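Local coordinates for protein 6-phosphogluconolactonase (Thermotoga maritima, PDB 1PBT) that hydrolyses 6-phosphogluconolactone to 6-phosphogluconate, the second step of the oxidative stage of the pentose phosphate pathway, at residues V60-R65 against P69-L74. Residues are numbered along the deposited sequence; the frame is centred on the assembly and turned at random.
Sequences VLAGGR and PVYEKL. With SO4 (sulfate ion), chain C.
Tyr71 reaches from the helix to the end of the strand before it and hands its phenol to Leu61 and Ala62, within a beta-alpha-beta unit of strand 57-61, helix 67-74 and strand 84-92. The buried half of the contact is tight. Leu61 and Tyr71 extend past each other in opposite directions: Leu61 CD1 lies over one face of the ring, and CD2 meets the rim, 3.7 Å from Tyr71 CE1. A branched aliphatic chain suits this place because it lines the ring and also meets Ile106 and Leu110 of helix 102-111. With CG anti to its carbonyl carbon (chi1 -56°), Tyr71 sends its ring toward the strand end, where tyrosine suits: the apolar ring packs on Leu61 while the hydroxyl serves the buried carbonyl of Ala62. Tyr71 OH donates a hydrogen bond of 2.6 Å to Ala62 O, in the carbonyl plane and on a lone pair, with a C=O...O angle of 136°. The Ala62 methyl packs on Leu153 and Ser89. A phenylalanine here would keep the ring on Leu61 but would probably leave buried Ala62 O without this donor and the loop less firmly tied to the helix.

Toward solvent the contact thins out: Pro69, at home in the first turn of helix 67-74, where a missing N-H costs no helical bond, merely rests CD 3.2 Å from Arg65 O. Gly64 has positive phi, where a side chain would jam against the preceding carbonyl. Arg65, whose side chain leaves the backbone away from the helix, uses its charged guanidinium to hold a sulfate, probably from the crystallisation liquor, which Lys212 also binds. Arg65 N hydrogen-bonds sulfate O1, and the chain, bent at chi3 (-65°), brings NH2 to 2.7 Å from sulfate O3.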
loop_
_atom_site.group_PDB
_atom_site.type_symbol
_atom_site.label_atom_id
_atom_site.label_comp_id
_atom_site.label_asym_id
_atom_site.label_seq_id
_atom_site.Cartn_x
_atom_site.Cartn_y
_atom_site.Cartn_z
ATOM N N VAL A 60 -3.939 4.075 -1.359
ATOM C CA VAL A 60 -2.515 3.800 -1.198
ATOM C C VAL A 60 -2.232 2.394 -1.724
ATOM O O VAL A 60 -2.986 1.461 -1.449
ATOM C CB VAL A 60 -2.087 3.835 0.273
ATOM C CG1 VAL A 60 -0.668 3.326 0.401
ATOM C CG2 VAL A 60 -2.180 5.244 0.812
ATOM N N LEU A 61 -1.138 2.252 -2.466
ATOM C CA LEU A 61 -0.767 0.966 -3.046
ATOM C C LEU A 61 0.636 0.513 -2.670
ATOM O O LEU A 61 1.605 1.268 -2.835
ATOM C CB LEU A 61 -0.806 1.046 -4.569
ATOM C CG LEU A 61 -2.061 1.557 -5.270
ATOM C CD1 LEU A 61 -1.798 1.598 -6.772
ATOM C CD2 LEU A 61 -3.242 0.643 -4.950
ATOM N N ALA A 62 0.753 -0.728 -2.203
ATOM C CA ALA A 62 2.065 -1.288 -1.879
ATOM C C ALA A 62 2.542 -2.013 -3.146
ATOM O O ALA A 62 1.726 -2.350 -4.001
ATOM C CB ALA A 62 1.951 -2.290 -0.735
ATOM N N GLY A 63 3.850 -2.236 -3.263
ATOM C CA GLY A 63 4.371 -2.968 -4.403
ATOM C C GLY A 63 4.406 -4.433 -4.014
ATOM O O GLY A 63 3.635 -4.860 -3.152
ATOM N N GLY A 64 5.279 -5.223 -4.633
ATOM C CA GLY A 64 5.356 -6.623 -4.255
ATOM C C GLY A 64 4.640 -7.596 -5.165
ATOM O O GLY A 64 3.688 -7.249 -5.863
ATOM N N ARG A 65 5.082 -8.847 -5.119
ATOM C CA ARG A 65 4.526 -9.879 -5.970
ATOM C C ARG A 65 3.071 -10.269 -5.762
ATOM O O ARG A 65 2.430 -10.767 -6.695
ATOM C CB ARG A 65 5.422 -11.115 -5.907
ATOM C CG ARG A 65 6.805 -10.860 -6.501
ATOM C CD ARG A 65 7.653 -12.114 -6.493
ATOM N NE ARG A 65 7.945 -12.560 -5.135
ATOM C CZ ARG A 65 8.357 -13.785 -4.827
ATOM N NH1 ARG A 65 8.527 -14.692 -5.782
ATOM N NH2 ARG A 65 8.594 -14.106 -3.563
ATOM N N PRO A 69 -0.548 -8.572 -9.397
ATOM C CA PRO A 69 -1.556 -9.280 -10.202
ATOM C C PRO A 69 -2.955 -8.704 -9.981
ATOM O O PRO A 69 -3.784 -8.660 -10.888
ATOM C CB PRO A 69 -1.459 -10.725 -9.697
ATOM C CG PRO A 69 -0.064 -10.828 -9.186
ATOM C CD PRO A 69 0.163 -9.510 -8.509
ATOM N N VAL A 70 -3.219 -8.294 -8.746
ATOM C CA VAL A 70 -4.499 -7.716 -8.406
ATOM C C VAL A 70 -4.676 -6.380 -9.108
ATOM O O VAL A 70 -5.750 -6.098 -9.640
ATOM C CB VAL A 70 -4.633 -7.543 -6.879
ATOM C CG1 VAL A 70 -5.850 -6.669 -6.531
ATOM C CG2 VAL A 70 -4.770 -8.929 -6.234
ATOM N N TYR A 71 -3.620 -5.567 -9.130
ATOM C CA TYR A 71 -3.699 -4.267 -9.781
ATOM C C TYR A 71 -3.915 -4.468 -11.278
ATOM O O TYR A 71 -4.652 -3.717 -11.917
ATOM C CB TYR A 71 -2.412 -3.453 -9.576
ATOM C CG TYR A 71 -2.004 -3.225 -8.138
ATOM C CD1 TYR A 71 -2.961 -3.178 -7.115
ATOM C CD2 TYR A 71 -0.666 -2.996 -7.805
ATOM C CE1 TYR A 71 -2.588 -2.905 -5.794
ATOM C CE2 TYR A 71 -0.278 -2.719 -6.473
ATOM C CZ TYR A 71 -1.252 -2.676 -5.483
ATOM O OH TYR A 71 -0.885 -2.402 -4.186
ATOM N N GLU A 72 -3.264 -5.487 -11.820
ATOM C CA GLU A 72 -3.350 -5.813 -13.237
ATOM C C GLU A 72 -4.806 -5.992 -13.658
ATOM O O GLU A 72 -5.232 -5.495 -14.710
ATOM C CB GLU A 72 -2.546 -7.088 -13.492
ATOM C CG GLU A 72 -2.391 -7.479 -14.939
ATOM C CD GLU A 72 -1.217 -8.413 -15.141
ATOM O OE1 GLU A 72 -0.972 -9.262 -14.252
ATOM O OE2 GLU A 72 -0.542 -8.297 -16.187
ATOM N N LYS A 73 -5.572 -6.686 -12.824
ATOM C CA LYS A 73 -6.987 -6.922 -13.091
ATOM C C LYS A 73 -7.807 -5.666 -12.814
ATOM O O LYS A 73 -8.731 -5.346 -13.559
ATOM C CB LYS A 73 -7.504 -8.066 -12.216
ATOM C CG LYS A 73 -6.852 -9.413 -12.481
ATOM C CD LYS A 73 -7.292 -9.993 -13.811
ATOM C CE LYS A 73 -6.933 -11.467 -13.907
ATOM N NZ LYS A 73 -7.543 -12.103 -15.110
ATOM N N LEU A 74 -7.472 -4.959 -11.737
ATOM C CA LEU A 74 -8.199 -3.734 -11.401
ATOM C C LEU A 74 -8.101 -2.695 -12.523
ATOM O O LEU A 74 -9.053 -1.950 -12.774
ATOM C CB LEU A 74 -7.671 -3.136 -10.092
ATOM C CG LEU A 74 -8.138 -3.835 -8.810
ATOM C CD1 LEU A 74 -7.431 -3.229 -7.596
ATOM C CD2 LEU A 74 -9.644 -3.678 -8.666
HETATM S S SO4 C . 6.414 -11.038 -1.913
HETATM O O1 SO4 C . 6.821 -9.878 -2.756
HETATM O O2 SO4 C . 5.036 -11.412 -2.283
HETATM O O3 SO4 C . 7.336 -12.187 -2.109
HETATM O O4 SO4 C . 6.457 -10.652 -0.482
#